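Local structure of cellulase CEL9M (Clostridium cellulolyticum, 1IA6) at residues N20-P24 against T51-A57; I15-A19 against N29-D33; W34-H39 against A131-Q135. The protein probably hydrolyses internal beta-1,4-glucosidic linkages in cellulose, lichenin and cereal beta-glucans, as an endoglucanase of glycoside hydrolase family 9. All blocks are in the same frame, centred on the assembly; numbering follows the deposited sequence.

The three contacts lie on the same side of the chain's centre, their own centres 10 to 13 Å apart, and five of their six segments belong to the long loop region between helix 6-15 and strand 62-63. Contact 2 (15-19 with 29-33) starts at the last residue of that helix. Contact 1 (20-24 with 51-57) alternates with it along the chain, and contact 3 brings 34-39 against 131-135, which comes much later, between helix 122-125 and strand 143-145. Contacts 1 and 3 each supply two ligands of one zinc ion, while Arg35 of contact 3 reaches the carbonyls of Ala19 and Lys21. Metal and hydrogen bonds thus link segments of a region nearly devoid of regular secondary structure.

Contact 1: N20-P24 against T51-A57; sequences NKCGP and TGGYHDA. With ZN (zinc ion), chain C.
Two loop segments, 20-24 and 51-57, run in roughly opposite directions (164° between their end-to-end lines), extended at Lys21 and Cys22 and at Tyr54 and His55; Gly23 lies beside Gly52, Lys21 beside Tyr54 and Asn20 beside His55. Starting at Thr51, CB lies 3.6 Å from Pro24 CD, a van der Waals contact with Pro24 at the surface. Gly52 follows at phi 107°, psi -165°, a conformation that suits glycine; its CA approaches Cys22 O at 3.1 Å in a CA-H...O contact. The Gly53 carbonyl O accepts from Cys22 N at 3.0 Å. Tyr54 forms a single antiparallel bridge with Lys21, CA to CA 4.6 Å, and its m-rotamer ring puts CE2 3.5 Å from Lys21 CG, so the lysine's aliphatic part packs beside the ring while Lys21 NZ and Tyr54 OH both bond to Gln97. His55 N donates to Asn20 O at 2.7 Å. Cys22 (t) and His55 (m) both point across the interface, bringing Cys22 SG to 2.3 Å and His55 NE2 to 2.1 Å from the zinc ion. Asn20 ND2 donates to two backbone carbonyls, His55 O (2.9 Å) and Ala57 O (3.0 Å), while OD1 pairs with His364. With Cys38 and His39, Cys22 and His55 complete a four-residue Cys2His2 zinc site.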
# COMPACT_ATOMS: atom_id res chain seq x y z
N ASN A 20 -7.88 9.92 3.23
CA ASN A 20 -8.16 8.84 4.17
C ASN A 20 -7.58 9.01 5.57
O ASN A 20 -7.71 8.12 6.41
CB ASN A 20 -7.70 7.50 3.57
CG ASN A 20 -8.70 6.95 2.57
OD1 ASN A 20 -9.38 7.71 1.87
ND2 ASN A 20 -8.79 5.62 2.48
N LYS A 21 -6.95 10.15 5.82
CA LYS A 21 -6.37 10.39 7.14
C LYS A 21 -7.45 10.33 8.21
O LYS A 21 -8.56 10.84 8.02
CB LYS A 21 -5.62 11.72 7.18
CG LYS A 21 -4.28 11.64 6.47
CD LYS A 21 -3.51 12.94 6.50
CE LYS A 21 -2.16 12.76 5.81
NZ LYS A 21 -1.40 14.03 5.67
N CYS A 22 -7.12 9.70 9.33
CA CYS A 22 -8.05 9.52 10.44
C CYS A 22 -7.47 10.14 11.70
O CYS A 22 -6.25 10.20 11.87
CB CYS A 22 -8.27 8.02 10.63
SG CYS A 22 -9.49 7.52 11.86
N GLY A 23 -8.34 10.60 12.60
CA GLY A 23 -7.86 11.17 13.84
C GLY A 23 -8.11 12.65 14.04
O GLY A 23 -8.57 13.35 13.14
N PRO A 24 -7.79 13.16 15.24
CA PRO A 24 -7.97 14.58 15.59
C PRO A 24 -7.19 15.52 14.68
O PRO A 24 -7.60 16.66 14.47
CB PRO A 24 -7.48 14.64 17.04
CG PRO A 24 -7.77 13.27 17.56
CD PRO A 24 -7.34 12.39 16.41
N THR A 51 -5.64 6.81 18.09
CA THR A 51 -6.08 7.72 17.04
C THR A 51 -4.98 7.89 16.00
O THR A 51 -3.80 7.66 16.29
CB THR A 51 -6.44 9.11 17.61
OG1 THR A 51 -5.30 9.68 18.26
CG2 THR A 51 -7.59 8.99 18.61
N GLY A 52 -5.36 8.29 14.80
CA GLY A 52 -4.40 8.49 13.73
C GLY A 52 -4.50 7.38 12.71
O GLY A 52 -5.48 6.64 12.68
N GLY A 53 -3.48 7.26 11.86
CA GLY A 53 -3.52 6.22 10.85
C GLY A 53 -4.46 6.60 9.73
O GLY A 53 -4.89 7.76 9.62
N TYR A 54 -4.82 5.62 8.90
CA TYR A 54 -5.69 5.88 7.76
C TYR A 54 -6.88 4.95 7.62
O TYR A 54 -6.80 3.77 7.97
CB TYR A 54 -4.89 5.77 6.45
CG TYR A 54 -3.76 6.76 6.28
CD1 TYR A 54 -2.54 6.59 6.93
CD2 TYR A 54 -3.90 7.84 5.41
CE1 TYR A 54 -1.48 7.46 6.70
CE2 TYR A 54 -2.85 8.72 5.17
CZ TYR A 54 -1.64 8.52 5.82
OH TYR A 54 -0.59 9.37 5.55
N HIS A 55 -7.97 5.48 7.08
CA HIS A 55 -9.16 4.68 6.80
C HIS A 55 -8.65 3.76 5.69
O HIS A 55 -7.89 4.20 4.83
CB HIS A 55 -10.28 5.56 6.27
CG HIS A 55 -10.74 6.60 7.24
ND1 HIS A 55 -11.21 7.83 6.84
CD2 HIS A 55 -10.82 6.59 8.59
CE1 HIS A 55 -11.55 8.54 7.90
NE2 HIS A 55 -11.33 7.80 8.98
N ASP A 56 -9.09 2.51 5.68
CA ASP A 56 -8.63 1.56 4.69
C ASP A 56 -8.95 1.82 3.22
O ASP A 56 -8.05 1.82 2.37
CB ASP A 56 -9.12 0.15 5.04
CG ASP A 56 -8.53 -0.91 4.13
OD1 ASP A 56 -7.30 -1.10 4.18
OD2 ASP A 56 -9.28 -1.54 3.35
N ALA A 57 -10.22 2.02 2.89
CA ALA A 57 -10.58 2.22 1.49
C ALA A 57 -11.67 3.28 1.36
O ALA A 57 -11.40 4.47 1.50
CB ALA A 57 -11.06 0.89 0.90
ZN ZN C . -11.33 8.51 10.95

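Contact 2: I15-A19 against N29-D33; sequences IFFDA and NNVFD
Leaving helix 6-15, residues 16-19 keep helical phi/psi angles, with Asp18 N bonded to Ile15 O and Ala19 N to Phe16 O, both at 2.9 Å. The loop 29-33 lies alongside, Asp18 nearest Asn30 (CA to CA 5.7 Å) and Ala19 nearest Phe32 (6.9 Å). Asp18, whose CA-to-CB bond points at the loop, is the polar hub: OD2 accepts from Val31 N at 2.9 Å and also forms a salt bridge with Lys93, while OD1 pairs with Lys21 and Gln97. Its carboxylate thus meets both a backbone donor and two lysine charges. Asn30 (chi1 t) uses both ends of its amide. ND2 donates to Asp18 O at 2.9 Å, and to Ala26 O as well; OD1 accepts from Phe32 N at 2.9 Å, closing an Asx turn that needs just such a short polar side chain. Just after it Phe32 (m) points toward residues 15-19, where CZ lies 3.7 Å from Ile15 CG2 and CE2 3.7 Å from Ala19 CB; small Ala19 admits this close approach. Ile15 CG2 also meets Val31 CG2 at 3.4 Å. Beyond this interface, Phe16 and Phe17 point away from the loop to pack on helix 413-429, while Asn29 and Val31 touch Lys93 of helix 91-107.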
# COMPACT_ATOMS: atom_id res chain seq x y z
N ILE A 15 -1.00 12.76 -2.91
CA ILE A 15 -2.04 13.60 -2.32
C ILE A 15 -3.27 12.78 -1.91
O ILE A 15 -3.93 13.10 -0.92
CB ILE A 15 -2.47 14.71 -3.31
CG1 ILE A 15 -1.46 15.86 -3.24
CG2 ILE A 15 -3.88 15.19 -3.02
CD1 ILE A 15 -1.59 16.86 -4.39
N PHE A 16 -3.57 11.74 -2.67
CA PHE A 16 -4.71 10.88 -2.39
C PHE A 16 -4.82 10.47 -0.92
O PHE A 16 -5.90 10.49 -0.35
CB PHE A 16 -4.63 9.60 -3.23
CG PHE A 16 -5.51 8.49 -2.73
CD1 PHE A 16 -6.89 8.57 -2.88
CD2 PHE A 16 -4.97 7.40 -2.06
CE1 PHE A 16 -7.72 7.57 -2.38
CE2 PHE A 16 -5.79 6.40 -1.55
CZ PHE A 16 -7.17 6.48 -1.71
N PHE A 17 -3.70 10.10 -0.32
CA PHE A 17 -3.71 9.65 1.07
C PHE A 17 -4.32 10.63 2.06
O PHE A 17 -4.84 10.22 3.10
CB PHE A 17 -2.29 9.25 1.48
CG PHE A 17 -1.81 8.02 0.77
CD1 PHE A 17 -2.20 6.75 1.20
CD2 PHE A 17 -1.03 8.11 -0.38
CE1 PHE A 17 -1.83 5.61 0.50
CE2 PHE A 17 -0.66 6.98 -1.09
CZ PHE A 17 -1.06 5.72 -0.65
N ASP A 18 -4.29 11.92 1.73
CA ASP A 18 -4.89 12.94 2.59
C ASP A 18 -6.39 12.68 2.77
O ASP A 18 -6.97 13.01 3.81
CB ASP A 18 -4.70 14.34 1.98
CG ASP A 18 -3.40 15.01 2.41
OD1 ASP A 18 -2.56 14.34 3.03
OD2 ASP A 18 -3.23 16.22 2.11
N ALA A 19 -7.02 12.09 1.77
CA ALA A 19 -8.46 11.82 1.84
C ALA A 19 -8.84 10.75 2.85
O ALA A 19 -9.99 10.68 3.29
CB ALA A 19 -9.00 11.43 0.46
N ASN A 29 -2.75 20.29 7.63
CA ASN A 29 -1.93 20.23 6.43
C ASN A 29 -2.53 19.25 5.42
O ASN A 29 -1.81 18.54 4.72
CB ASN A 29 -0.50 19.82 6.80
CG ASN A 29 0.52 20.18 5.73
OD1 ASN A 29 1.68 20.44 6.03
ND2 ASN A 29 0.09 20.19 4.48
N ASN A 30 -3.86 19.23 5.36
CA ASN A 30 -4.58 18.36 4.44
C ASN A 30 -4.98 19.19 3.22
O ASN A 30 -5.52 20.29 3.37
CB ASN A 30 -5.83 17.82 5.14
CG ASN A 30 -6.45 16.64 4.42
OD1 ASN A 30 -6.80 16.74 3.24
ND2 ASN A 30 -6.60 15.53 5.12
N VAL A 31 -4.72 18.69 2.02
CA VAL A 31 -5.05 19.43 0.80
C VAL A 31 -6.54 19.51 0.53
O VAL A 31 -6.99 20.39 -0.20
CB VAL A 31 -4.39 18.80 -0.45
CG1 VAL A 31 -2.88 18.77 -0.27
CG2 VAL A 31 -4.93 17.41 -0.68
N PHE A 32 -7.32 18.60 1.12
CA PHE A 32 -8.76 18.60 0.91
C PHE A 32 -9.47 19.37 2.02
O PHE A 32 -9.41 18.99 3.19
CB PHE A 32 -9.27 17.16 0.87
CG PHE A 32 -8.64 16.32 -0.20
CD1 PHE A 32 -8.79 16.64 -1.54
CD2 PHE A 32 -7.88 15.20 0.14
CE1 PHE A 32 -8.21 15.86 -2.54
CE2 PHE A 32 -7.29 14.41 -0.85
CZ PHE A 32 -7.45 14.75 -2.19
N ASP A 33 -10.13 20.46 1.64
CA ASP A 33 -10.83 21.27 2.63
C ASP A 33 -12.07 20.56 3.18
O ASP A 33 -12.63 20.99 4.18
CB ASP A 33 -11.22 22.63 2.04
CG ASP A 33 -12.04 22.51 0.77
OD1 ASP A 33 -13.01 21.74 0.76
OD2 ASP A 33 -11.70 23.21 -0.21

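Contact 3: W34-H39 against A131-Q135; sequences WRGACH and APEEQ. With ZN (zinc ion), chain C.
Half of a Cys2His2 zinc site sits in this contact, where the loop 34-39 passes a short 3-10 turn, 132-134, in the later loop 131-135; Cys38 and Glu133 mark the nearest approach of the backbones (CA to CA 4.4 Å). Trp34 reaches across through water: water 1 donates to Trp34 O and to Glu133 OE1, both at 2.8 Å, while the indole stacks on His383. Arg35, with chi1 to chi3 all m, curls so that NE donates to Glu133 OE2 at 2.6 Å in a salt bridge, with a weak second bond from NH2 to the same OE2 at 3.3 Å. The guanidinium plane also lies against Pro132, CG to NH2 3.9 Å, and NH1 serves the carbonyls of Ala19 and Lys21, a set of donors that arginine is well suited to supply. Gly36 N adds a hydrogen bond to Glu133 OE2 at 2.8 Å, so one carboxylate oxygen gathers side-chain and backbone donors. The chain remains extended through Ala37, whose O is 3.3 Å from Glu133 CG. Cys38 (p) then sends SG to the zinc ion at 2.3 Å, its CB packing on Pro132 CB at 4.1 Å. At His39 phi and psi turn positive (36°, 55°), and the m rotamer aims ND1 at the zinc, 2.1 Å away; Cys22 and His55 complete the site. Pro132 O lies over one face of the imidazole. Water 2 accepts from His39 N and donates to Pro132 O and Gln135 O. At the ring's other nitrogen, His39 NE2 donates to Gln135 OE1 at 2.8 Å.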
# COMPACT_ATOMS: atom_id res chain seq x y z
N TRP A 34 -12.48 19.47 2.53
CA TRP A 34 -13.65 18.72 2.99
C TRP A 34 -13.33 17.64 4.02
O TRP A 34 -14.22 16.90 4.44
CB TRP A 34 -14.41 18.10 1.81
CG TRP A 34 -13.54 17.53 0.73
CD1 TRP A 34 -12.95 18.20 -0.30
CD2 TRP A 34 -13.17 16.15 0.57
NE1 TRP A 34 -12.24 17.33 -1.09
CE2 TRP A 34 -12.35 16.07 -0.58
CE3 TRP A 34 -13.44 14.98 1.30
CZ2 TRP A 34 -11.81 14.86 -1.03
CZ3 TRP A 34 -12.90 13.78 0.85
CH2 TRP A 34 -12.10 13.73 -0.30
N ARG A 35 -12.07 17.55 4.44
CA ARG A 35 -11.68 16.58 5.45
C ARG A 35 -11.38 17.28 6.77
O ARG A 35 -10.78 18.36 6.78
CB ARG A 35 -10.44 15.78 5.02
CG ARG A 35 -10.70 14.66 4.01
CD ARG A 35 -11.84 13.73 4.44
NE ARG A 35 -11.86 13.50 5.89
CZ ARG A 35 -11.02 12.72 6.55
NH1 ARG A 35 -10.07 12.05 5.91
NH2 ARG A 35 -11.12 12.61 7.87
N GLY A 36 -11.79 16.67 7.87
CA GLY A 36 -11.55 17.23 9.19
C GLY A 36 -11.33 16.14 10.22
O GLY A 36 -11.18 14.97 9.86
N ALA A 37 -11.31 16.51 11.49
CA ALA A 37 -11.10 15.55 12.57
C ALA A 37 -12.18 14.48 12.59
O ALA A 37 -13.36 14.77 12.43
CB ALA A 37 -11.07 16.28 13.92
N CYS A 38 -11.77 13.23 12.81
CA CYS A 38 -12.70 12.11 12.87
C CYS A 38 -12.22 11.04 13.84
O CYS A 38 -11.04 10.98 14.18
CB CYS A 38 -12.87 11.49 11.47
SG CYS A 38 -11.35 10.82 10.74
N HIS A 39 -13.15 10.20 14.29
CA HIS A 39 -12.85 9.10 15.20
C HIS A 39 -11.78 9.47 16.21
O HIS A 39 -10.76 8.80 16.35
CB HIS A 39 -12.42 7.88 14.38
CG HIS A 39 -13.34 7.58 13.24
ND1 HIS A 39 -13.03 7.87 11.93
CD2 HIS A 39 -14.59 7.04 13.22
CE1 HIS A 39 -14.05 7.54 11.15
NE2 HIS A 39 -15.00 7.03 11.91
N ALA A 131 -20.11 11.23 6.12
CA ALA A 131 -18.75 11.70 6.36
C ALA A 131 -18.14 11.06 7.61
O ALA A 131 -18.83 10.84 8.60
CB ALA A 131 -18.74 13.22 6.51
N PRO A 132 -16.84 10.74 7.57
CA PRO A 132 -16.21 10.13 8.74
C PRO A 132 -16.26 11.07 9.95
O PRO A 132 -16.28 10.61 11.09
CB PRO A 132 -14.78 9.85 8.27
CG PRO A 132 -14.55 10.90 7.21
CD PRO A 132 -15.87 10.90 6.47
N GLU A 133 -16.28 12.37 9.68
CA GLU A 133 -16.32 13.36 10.76
C GLU A 133 -17.61 13.31 11.56
O GLU A 133 -17.64 13.75 12.72
CB GLU A 133 -16.14 14.78 10.19
CG GLU A 133 -14.80 15.05 9.52
CD GLU A 133 -14.72 14.53 8.10
OE1 GLU A 133 -15.73 14.01 7.59
OE2 GLU A 133 -13.63 14.64 7.49
N GLU A 134 -18.67 12.78 10.96
CA GLU A 134 -19.97 12.71 11.64
C GLU A 134 -20.34 11.31 12.11
O GLU A 134 -21.46 11.08 12.58
CB GLU A 134 -21.07 13.25 10.71
CG GLU A 134 -20.79 14.65 10.19
CD GLU A 134 -21.90 15.18 9.30
OE1 GLU A 134 -22.27 14.48 8.34
OE2 GLU A 134 -22.39 16.30 9.56
N GLN A 135 -19.41 10.36 11.99
CA GLN A 135 -19.66 8.99 12.43
C GLN A 135 -19.29 8.94 13.91
O GLN A 135 -18.11 8.83 14.26
CB GLN A 135 -18.81 8.02 11.62
CG GLN A 135 -19.01 6.56 11.99
CD GLN A 135 -18.30 5.63 11.03
OE1 GLN A 135 -17.21 5.93 10.56
NE2 GLN A 135 -18.92 4.49 10.74
ZN ZN C . -11.33 8.51 10.95
O HOH W 1 -15.46 14.41 4.82
O HOH W 2 -15.96 10.60 13.80